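Local coordinates for protein putative aldehyde dehydrogenase (Burkholderia cenocepacia, PDB 4YWE) that probably oxidises aldehydes with NAD or NADP as electron acceptor, as other members of the aldehyde dehydrogenase family do, and binds calcium and magnesium ions, at residues A[32-40]-A[364-372]; A[97-106]-A[322-332]. All blocks are in the same frame, centred on the assembly; numbering follows the deposited sequence.

Interaction 1: residues A[32-40]-A[364-372]; sequences VDPSDGQPF and APESGFYQA. With CA (calcium ion), chain K.
Tyr370 and Ser367, on the loop between strands 354-360 and 374-376, reach with their hydroxyls for carbonyls at the tip of the beta hairpin formed by strands 28-33 and 38-44. That tip closes with a G1 beta bulge, in which Gly37 and Gln38 both face Asp33; Gly37 takes the positive phi that glycine accepts most easily. Tyr370 OH donates to Ser35 O at 2.5 Å, in the carbonyl plane and on a lone pair; the ring, its CG anti to the carbonyl carbon (chi1 -64°), carries the hydroxyl to the hairpin. Ser367 OG lies between its own backbone N and carbonyl carbon (chi1 52°), which turns it to Asp36 O, 2.6 Å away. Gln38 NE2 donates to the same Asp36 O from the opposite face of the carbonyl plane, its chain bent back at chi2 (-55°), so two donors grip one acceptor. The Phe369 ring lies beside the turn: Pro34 CB sits at its edge, in plane, 3.9 Å from CD2, while Gly37 CA, bare of a side chain, approaches CE2 obliquely. Ser367 O lies above one face, offset toward the rim. Gly368 CA comes close to Ser35 O, a passage that suits a residue without a side chain. The hairpin also serves the metal, since Val32 O binds calcium. A weak but nearly straight backbone bond completes the contact, Phe369 N to Pro34 O at 3.4 Å.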
loop_
_atom_site.group_PDB
_atom_site.type_symbol
_atom_site.label_atom_id
_atom_site.label_comp_id
_atom_site.label_asym_id
_atom_site.label_seq_id
_atom_site.Cartn_x
_atom_site.Cartn_y
_atom_site.Cartn_z
ATOM N N VAL A 32 -29.717 -28.756 -20.941
ATOM C CA VAL A 32 -29.281 -29.978 -21.606
ATOM C C VAL A 32 -28.023 -30.570 -20.975
ATOM O O VAL A 32 -27.038 -29.868 -20.757
ATOM C CB VAL A 32 -29.052 -29.719 -23.108
ATOM C CG1 VAL A 32 -28.465 -30.949 -23.784
ATOM C CG2 VAL A 32 -30.352 -29.301 -23.776
ATOM N N ASP A 33 -28.069 -31.868 -20.684
ATOM C CA ASP A 33 -26.894 -32.602 -20.233
ATOM C C ASP A 33 -26.062 -32.982 -21.452
ATOM O O ASP A 33 -26.473 -33.823 -22.246
ATOM C CB ASP A 33 -27.302 -33.852 -19.443
ATOM C CG ASP A 33 -26.116 -34.572 -18.810
ATOM O OD1 ASP A 33 -24.955 -34.247 -19.135
ATOM O OD2 ASP A 33 -26.351 -35.480 -17.985
ATOM N N PRO A 34 -24.880 -32.366 -21.599
ATOM C CA PRO A 34 -24.042 -32.582 -22.784
ATOM C C PRO A 34 -23.425 -33.979 -22.849
ATOM O O PRO A 34 -22.841 -34.339 -23.872
ATOM C CB PRO A 34 -22.955 -31.516 -22.639
ATOM C CG PRO A 34 -22.868 -31.271 -21.179
ATOM C CD PRO A 34 -24.261 -31.428 -20.646
ATOM N N SER A 35 -23.553 -34.752 -21.776
ATOM C CA SER A 35 -23.037 -36.117 -21.761
ATOM C C SER A 35 -23.893 -37.035 -22.630
ATOM O O SER A 35 -23.389 -37.994 -23.213
ATOM C CB SER A 35 -22.969 -36.652 -20.330
ATOM O OG SER A 35 -21.919 -36.033 -19.606
ATOM N N ASP A 36 -25.186 -36.736 -22.713
ATOM C CA ASP A 36 -26.098 -37.512 -23.548
ATOM C C ASP A 36 -26.874 -36.615 -24.511
ATOM O O ASP A 36 -27.601 -37.102 -25.378
ATOM C CB ASP A 36 -27.066 -38.326 -22.680
ATOM C CG ASP A 36 -27.723 -37.495 -21.591
ATOM O OD1 ASP A 36 -27.926 -36.279 -21.794
ATOM O OD2 ASP A 36 -28.042 -38.063 -20.525
ATOM N N GLY A 37 -26.717 -35.304 -24.350
ATOM C CA GLY A 37 -27.371 -34.340 -25.216
ATOM C C GLY A 37 -28.871 -34.247 -25.015
ATOM O O GLY A 37 -29.596 -33.807 -25.906
ATOM N N GLN A 38 -29.336 -34.652 -23.836
ATOM C CA GLN A 38 -30.766 -34.685 -23.551
ATOM C C GLN A 38 -31.172 -33.641 -22.513
ATOM O O GLN A 38 -30.452 -33.409 -21.543
ATOM C CB GLN A 38 -31.179 -36.079 -23.072
ATOM C CG GLN A 38 -30.861 -37.189 -24.058
ATOM C CD GLN A 38 -31.463 -36.940 -25.425
ATOM O OE1 GLN A 38 -32.626 -36.553 -25.544
ATOM N NE2 GLN A 38 -30.671 -37.155 -26.469
ATOM N N PRO A 39 -32.335 -33.006 -22.722
ATOM C CA PRO A 39 -32.902 -32.049 -21.765
ATOM C C PRO A 39 -33.338 -32.725 -20.469
ATOM O O PRO A 39 -33.968 -33.782 -20.517
ATOM C CB PRO A 39 -34.113 -31.475 -22.512
ATOM C CG PRO A 39 -33.869 -31.784 -23.954
ATOM C CD PRO A 39 -33.133 -33.084 -23.957
ATOM N N PHE A 40 -33.010 -32.124 -19.329
ATOM C CA PHE A 40 -33.384 -32.692 -18.039
ATOM C C PHE A 40 -33.954 -31.632 -17.101
ATOM O O PHE A 40 -34.433 -31.949 -16.012
ATOM C CB PHE A 40 -32.183 -33.382 -17.383
ATOM C CG PHE A 40 -31.063 -32.445 -17.020
ATOM C CD1 PHE A 40 -30.100 -32.099 -17.953
ATOM C CD2 PHE A 40 -30.966 -31.923 -15.741
ATOM C CE1 PHE A 40 -29.067 -31.243 -17.620
ATOM C CE2 PHE A 40 -29.935 -31.066 -15.402
ATOM C CZ PHE A 40 -28.985 -30.726 -16.343
ATOM N N ALA A 364 -19.796 -44.467 -24.340
ATOM C CA ALA A 364 -20.154 -43.054 -24.294
ATOM C C ALA A 364 -21.244 -42.756 -25.318
ATOM O O ALA A 364 -21.106 -43.106 -26.490
ATOM C CB ALA A 364 -18.938 -42.182 -24.542
ATOM N N PRO A 365 -22.334 -42.112 -24.870
ATOM C CA PRO A 365 -23.521 -41.809 -25.680
ATOM C C PRO A 365 -23.200 -41.162 -27.025
ATOM O O PRO A 365 -22.429 -40.204 -27.085
ATOM C CB PRO A 365 -24.307 -40.844 -24.791
ATOM C CG PRO A 365 -23.927 -41.232 -23.410
ATOM C CD PRO A 365 -22.478 -41.622 -23.487
ATOM N N GLU A 366 -23.792 -41.692 -28.089
ATOM C CA GLU A 366 -23.570 -41.177 -29.435
ATOM C C GLU A 366 -24.167 -39.783 -29.595
ATOM O O GLU A 366 -23.638 -38.951 -30.331
ATOM C CB GLU A 366 -24.166 -42.128 -30.476
ATOM N N SER A 367 -25.269 -39.535 -28.895
ATOM C CA SER A 367 -25.954 -38.249 -28.966
ATOM C C SER A 367 -25.198 -37.169 -28.194
ATOM O O SER A 367 -25.508 -35.983 -28.305
ATOM C CB SER A 367 -27.381 -38.376 -28.433
ATOM O OG SER A 367 -27.394 -38.984 -27.153
ATOM N N GLY A 368 -24.210 -37.587 -27.410
ATOM C CA GLY A 368 -23.378 -36.654 -26.675
ATOM C C GLY A 368 -22.437 -35.892 -27.587
ATOM O O GLY A 368 -22.230 -36.279 -28.737
ATOM N N PHE A 369 -21.866 -34.808 -27.075
ATOM C CA PHE A 369 -20.969 -33.974 -27.866
ATOM C C PHE A 369 -19.518 -34.209 -27.459
ATOM O O PHE A 369 -18.884 -33.348 -26.848
ATOM C CB PHE A 369 -21.338 -32.498 -27.706
ATOM C CG PHE A 369 -22.817 -32.251 -27.648
ATOM C CD1 PHE A 369 -23.594 -32.344 -28.791
ATOM C CD2 PHE A 369 -23.432 -31.928 -26.449
ATOM C CE1 PHE A 369 -24.958 -32.120 -28.739
ATOM C CE2 PHE A 369 -24.795 -31.702 -26.392
ATOM C CZ PHE A 369 -25.559 -31.798 -27.538
ATOM N N TYR A 370 -18.997 -35.380 -27.811
ATOM C CA TYR A 370 -17.665 -35.781 -27.376
ATOM C C TYR A 370 -16.587 -35.434 -28.398
ATOM O O TYR A 370 -16.774 -35.600 -29.604
ATOM C CB TYR A 370 -17.642 -37.281 -27.073
ATOM C CG TYR A 370 -18.539 -37.662 -25.918
ATOM C CD1 TYR A 370 -18.098 -37.553 -24.606
ATOM C CD2 TYR A 370 -19.832 -38.119 -26.138
ATOM C CE1 TYR A 370 -18.915 -37.892 -23.547
ATOM C CE2 TYR A 370 -20.658 -38.463 -25.082
ATOM C CZ TYR A 370 -20.193 -38.347 -23.789
ATOM O OH TYR A 370 -21.008 -38.685 -22.735
ATOM N N GLN A 371 -15.459 -34.945 -27.896
ATOM C CA GLN A 371 -14.320 -34.598 -28.733
ATOM C C GLN A 371 -13.022 -34.978 -28.032
ATOM O O GLN A 371 -12.691 -34.431 -26.979
ATOM C CB GLN A 371 -14.327 -33.105 -29.067
ATOM C CG GLN A 371 -13.056 -32.615 -29.742
ATOM C CD GLN A 371 -12.829 -33.255 -31.097
ATOM O OE1 GLN A 371 -13.592 -33.033 -32.036
ATOM N NE2 GLN A 371 -11.778 -34.057 -31.203
ATOM N N ALA A 372 -12.295 -35.923 -28.615
ATOM C CA ALA A 372 -11.034 -36.379 -28.046
ATOM C C ALA A 372 -9.971 -35.293 -28.152
ATOM O O ALA A 372 -9.915 -34.575 -29.151
ATOM C CB ALA A 372 -10.569 -37.648 -28.738
HETATM CA CA CA K . -26.195 -27.702 -19.911
HETATM O O HOH W 1 -27.954 -26.464 -21.271
HETATM O O HOH W 2 -24.999 -28.094 -21.988
#

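Interaction 2: residues A[97-106]-A[322-332]; sequences ARDTGKPLKQ and SRADLDCGPLI. With CA (calcium ion), chain K.
Ser322 turns OG anti to its backbone N (chi1 162°), which carries the hydroxyl to Lys102 O, and Asp325 swings its carboxylate the same way (chi1 -162°) to the start of helix 104-124. The contact joins the loop before helix 334-349 to the turn between helices 89-100 and 104-124. Ser322 OG donates to Lys102 O at 2.7 Å from above the carbonyl plane, with Ala97 CB of helix 89-100 packed against the hydroxyl; a small hydroxyl fits this buried spot. Asp325 OD1 accepts from Lys105 N at 2.9 Å, met from above the carboxylate plane. Pro103, at the N-cap position, lays its ring against the loop, CG 3.6 Å from Leu326 O. Beyond it Leu104 CG packs against Ser322 O, and the Leu104 and Arg323 side chains cross obliquely, with Leu104 CD1 3.8 Å from Arg323 NE. Gly101 leaves the first helix with positive phi, a conformation suited to glycine, and its carbonyl O meets Pro330 CD at 3.3 Å. Ile332 sends CD1 to Thr100 O, and water 3 bridges that oxygen to Pro330 O. Asp99 binds calcium through both O and OD1, while Cys187 and Leu188 hold its OD2; water 2 ties the metal to Ile332 O. With its carboxylate at the start of helix 104-124, Asp325 would probably be stabilised by the helix dipole, which would favour its ionised form.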
loop_
_atom_site.group_PDB
_atom_site.type_symbol
_atom_site.label_atom_id
_atom_site.label_comp_id
_atom_site.label_asym_id
_atom_site.label_seq_id
_atom_site.Cartn_x
_atom_site.Cartn_y
_atom_site.Cartn_z
ATOM N N ALA A 97 -21.385 -30.599 -12.883
ATOM C CA ALA A 97 -20.900 -31.614 -13.815
ATOM C C ALA A 97 -21.981 -32.045 -14.800
ATOM O O ALA A 97 -21.701 -32.301 -15.969
ATOM C CB ALA A 97 -20.378 -32.820 -13.054
ATOM N N ARG A 98 -23.216 -32.125 -14.318
ATOM C CA ARG A 98 -24.342 -32.546 -15.144
ATOM C C ARG A 98 -24.702 -31.476 -16.171
ATOM O O ARG A 98 -25.184 -31.781 -17.263
ATOM C CB ARG A 98 -25.552 -32.860 -14.260
ATOM C CG ARG A 98 -26.742 -33.455 -14.992
ATOM C CD ARG A 98 -27.868 -33.767 -14.017
ATOM N NE ARG A 98 -28.994 -34.433 -14.663
ATOM C CZ ARG A 98 -30.150 -34.694 -14.062
ATOM N NH1 ARG A 98 -30.337 -34.340 -12.798
ATOM N NH2 ARG A 98 -31.121 -35.305 -14.727
ATOM N N ASP A 99 -24.450 -30.223 -15.812
ATOM C CA ASP A 99 -24.876 -29.084 -16.613
ATOM C C ASP A 99 -23.789 -28.629 -17.588
ATOM O O ASP A 99 -24.084 -28.225 -18.713
ATOM C CB ASP A 99 -25.282 -27.929 -15.691
ATOM C CG ASP A 99 -26.107 -26.873 -16.398
ATOM O OD1 ASP A 99 -26.535 -27.116 -17.545
ATOM O OD2 ASP A 99 -26.341 -25.804 -15.795
ATOM N N THR A 100 -22.534 -28.702 -17.156
ATOM C CA THR A 100 -21.416 -28.250 -17.979
ATOM C C THR A 100 -20.767 -29.401 -18.737
ATOM O O THR A 100 -20.223 -29.207 -19.825
ATOM C CB THR A 100 -20.338 -27.555 -17.133
ATOM O OG1 THR A 100 -19.685 -28.525 -16.305
ATOM C CG2 THR A 100 -20.957 -26.476 -16.262
ATOM N N GLY A 101 -20.815 -30.595 -18.153
ATOM C CA GLY A 101 -20.269 -31.779 -18.792
ATOM C C GLY A 101 -18.905 -32.211 -18.287
ATOM O O GLY A 101 -18.410 -33.275 -18.659
ATOM N N LYS A 102 -18.297 -31.390 -17.437
ATOM C CA LYS A 102 -16.966 -31.683 -16.917
ATOM C C LYS A 102 -16.994 -32.888 -15.978
ATOM O O LYS A 102 -18.017 -33.167 -15.350
ATOM C CB LYS A 102 -16.390 -30.458 -16.196
ATOM C CG LYS A 102 -17.155 -30.030 -14.955
ATOM C CD LYS A 102 -16.593 -28.731 -14.395
ATOM C CE LYS A 102 -16.722 -27.601 -15.402
ATOM N NZ LYS A 102 -16.032 -26.361 -14.956
ATOM N N PRO A 103 -15.871 -33.621 -15.897
ATOM C CA PRO A 103 -15.736 -34.755 -14.976
ATOM C C PRO A 103 -15.984 -34.366 -13.519
ATOM O O PRO A 103 -15.797 -33.205 -13.152
ATOM C CB PRO A 103 -14.284 -35.198 -15.180
ATOM C CG PRO A 103 -13.962 -34.778 -16.569
ATOM C CD PRO A 103 -14.696 -33.484 -16.775
ATOM N N LEU A 104 -16.395 -35.334 -12.706
ATOM C CA LEU A 104 -16.745 -35.084 -11.311
ATOM C C LEU A 104 -15.573 -34.525 -10.507
ATOM O O LEU A 104 -15.764 -33.708 -9.606
ATOM C CB LEU A 104 -17.257 -36.370 -10.659
ATOM C CG LEU A 104 -18.575 -36.905 -11.219
ATOM C CD1 LEU A 104 -18.984 -38.182 -10.504
ATOM C CD2 LEU A 104 -19.668 -35.851 -11.108
ATOM N N LYS A 105 -14.367 -34.969 -10.838
ATOM C CA LYS A 105 -13.164 -34.510 -10.152
ATOM C C LYS A 105 -12.954 -33.011 -10.359
ATOM O O LYS A 105 -12.568 -32.294 -9.434
ATOM C CB LYS A 105 -11.942 -35.293 -10.638
ATOM C CG LYS A 105 -10.657 -34.969 -9.900
ATOM C CD LYS A 105 -9.498 -35.807 -10.417
ATOM C CE LYS A 105 -8.217 -35.515 -9.650
ATOM N NZ LYS A 105 -7.073 -36.327 -10.148
ATOM N N GLN A 106 -13.216 -32.545 -11.575
ATOM C CA GLN A 106 -13.075 -31.128 -11.902
ATOM C C GLN A 106 -14.232 -30.311 -11.332
ATOM O O GLN A 106 -14.041 -29.190 -10.857
ATOM C CB GLN A 106 -12.988 -30.936 -13.419
ATOM C CG GLN A 106 -11.799 -31.635 -14.063
ATOM C CD GLN A 106 -11.765 -31.471 -15.572
ATOM O OE1 GLN A 106 -12.241 -30.472 -16.111
ATOM N NE2 GLN A 106 -11.202 -32.455 -16.261
ATOM N N SER A 322 -19.715 -37.470 -18.006
ATOM C CA SER A 322 -19.251 -36.762 -16.819
ATOM C C SER A 322 -19.248 -37.664 -15.585
ATOM O O SER A 322 -18.363 -37.562 -14.736
ATOM C CB SER A 322 -20.121 -35.531 -16.565
ATOM O OG SER A 322 -19.970 -35.072 -15.235
ATOM N N ARG A 323 -20.237 -38.549 -15.494
ATOM C CA ARG A 323 -20.339 -39.462 -14.359
ATOM C C ARG A 323 -19.216 -40.496 -14.373
ATOM O O ARG A 323 -18.848 -41.037 -13.330
ATOM C CB ARG A 323 -21.698 -40.167 -14.351
ATOM C CG ARG A 323 -22.881 -39.252 -14.066
ATOM C CD ARG A 323 -22.687 -38.476 -12.772
ATOM N NE ARG A 323 -22.411 -39.351 -11.634
ATOM C CZ ARG A 323 -23.332 -39.780 -10.779
ATOM N NH1 ARG A 323 -24.599 -39.416 -10.926
ATOM N NH2 ARG A 323 -22.986 -40.571 -9.772
ATOM N N ALA A 324 -18.674 -40.766 -15.556
ATOM C CA ALA A 324 -17.579 -41.719 -15.695
ATOM C C ALA A 324 -16.298 -41.165 -15.079
ATOM O O ALA A 324 -15.401 -41.923 -14.709
ATOM C CB ALA A 324 -17.358 -42.071 -17.159
ATOM N N ASP A 325 -16.227 -39.839 -14.979
ATOM C CA ASP A 325 -15.110 -39.141 -14.344
ATOM C C ASP A 325 -13.766 -39.561 -14.937
ATOM O O ASP A 325 -12.872 -40.017 -14.223
ATOM C CB ASP A 325 -15.121 -39.382 -12.832
ATOM C CG ASP A 325 -14.278 -38.374 -12.072
ATOM O OD1 ASP A 325 -14.071 -37.256 -12.592
ATOM O OD2 ASP A 325 -13.826 -38.698 -10.953
ATOM N N LEU A 326 -13.634 -39.408 -16.249
ATOM C CA LEU A 326 -12.408 -39.776 -16.946
ATOM C C LEU A 326 -11.501 -38.559 -17.118
ATOM O O LEU A 326 -11.639 -37.571 -16.398
ATOM C CB LEU A 326 -12.737 -40.401 -18.301
ATOM C CG LEU A 326 -13.664 -41.619 -18.230
ATOM C CD1 LEU A 326 -14.036 -42.106 -19.619
ATOM C CD2 LEU A 326 -13.018 -42.734 -17.422
ATOM N N ASP A 327 -10.573 -38.634 -18.068
ATOM C CA ASP A 327 -9.647 -37.531 -18.313
ATOM C C ASP A 327 -10.376 -36.312 -18.860
ATOM O O ASP A 327 -10.036 -35.173 -18.540
ATOM C CB ASP A 327 -8.545 -37.952 -19.286
ATOM C CG ASP A 327 -7.744 -39.132 -18.785
ATOM O OD1 ASP A 327 -7.004 -38.970 -17.792
ATOM O OD2 ASP A 327 -7.847 -40.221 -19.391
ATOM N N CYS A 328 -11.383 -36.561 -19.686
ATOM C CA CYS A 328 -12.108 -35.485 -20.342
ATOM C C CYS A 328 -13.574 -35.856 -20.540
ATOM O O CYS A 328 -13.913 -37.029 -20.697
ATOM C CB CYS A 328 -11.452 -35.156 -21.686
ATOM S SG CYS A 328 -12.090 -33.684 -22.501
ATOM N N GLY A 329 -14.441 -34.850 -20.521
ATOM C CA GLY A 329 -15.851 -35.058 -20.788
ATOM C C GLY A 329 -16.240 -34.512 -22.148
ATOM O O GLY A 329 -15.371 -34.180 -22.955
ATOM N N PRO A 330 -17.549 -34.419 -22.415
ATOM C CA PRO A 330 -18.039 -33.852 -23.674
ATOM C C PRO A 330 -17.922 -32.334 -23.702
ATOM O O PRO A 330 -17.683 -31.720 -22.661
ATOM C CB PRO A 330 -19.505 -34.282 -23.698
ATOM C CG PRO A 330 -19.879 -34.348 -22.257
ATOM C CD PRO A 330 -18.653 -34.852 -21.539
ATOM N N LEU A 331 -18.083 -31.738 -24.880
ATOM C CA LEU A 331 -18.112 -30.286 -24.993
ATOM C C LEU A 331 -19.511 -29.789 -24.647
ATOM O O LEU A 331 -20.440 -30.585 -24.523
ATOM C CB LEU A 331 -17.695 -29.838 -26.394
ATOM C CG LEU A 331 -16.294 -30.292 -26.815
ATOM C CD1 LEU A 331 -15.901 -29.690 -28.158
ATOM C CD2 LEU A 331 -15.268 -29.944 -25.744
ATOM N N ILE A 332 -19.660 -28.477 -24.494
ATOM C CA ILE A 332 -20.877 -27.910 -23.920
ATOM C C ILE A 332 -22.104 -28.099 -24.822
ATOM O O ILE A 332 -23.215 -28.273 -24.323
ATOM C CB ILE A 332 -20.666 -26.418 -23.569
ATOM C CG1 ILE A 332 -21.829 -25.890 -22.724
ATOM C CG2 ILE A 332 -20.467 -25.581 -24.818
ATOM C CD1 ILE A 332 -21.994 -26.605 -21.401
HETATM CA CA CA K . -26.195 -27.702 -19.911
HETATM O O HOH W 3 -18.299 -29.061 -21.820
HETATM O O HOH W 4 -11.161 -32.260 -18.992
HETATM O O HOH W 2 -24.999 -28.094 -21.988
HETATM O O HOH W 1 -27.954 -26.464 -21.271
#

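Overall arrangement
Interactions 1 and 2 lie about 10 Å apart, centre to centre, on the same side of the chain's centre, and neither touches another subunit. Interaction 2 is larger and nearer the chain's centre, with 11 of its 19 touching residues buried; interaction 1 is smaller and more peripheral, with 4 of 10. Both use hydroxyls on backbone carbonyls; interaction 1 adds an aromatic ring against the turn, interaction 2 a carboxylate at a helix start and bridging waters. They are stitched together by probable hydrogen bonds from Leu331 N to Phe369 O (2.7 Å) and between Ser35 OG and Ser322 N. One calcium joins both, bound by Val32, Asp99 and Asp185 with two waters common to the contacts.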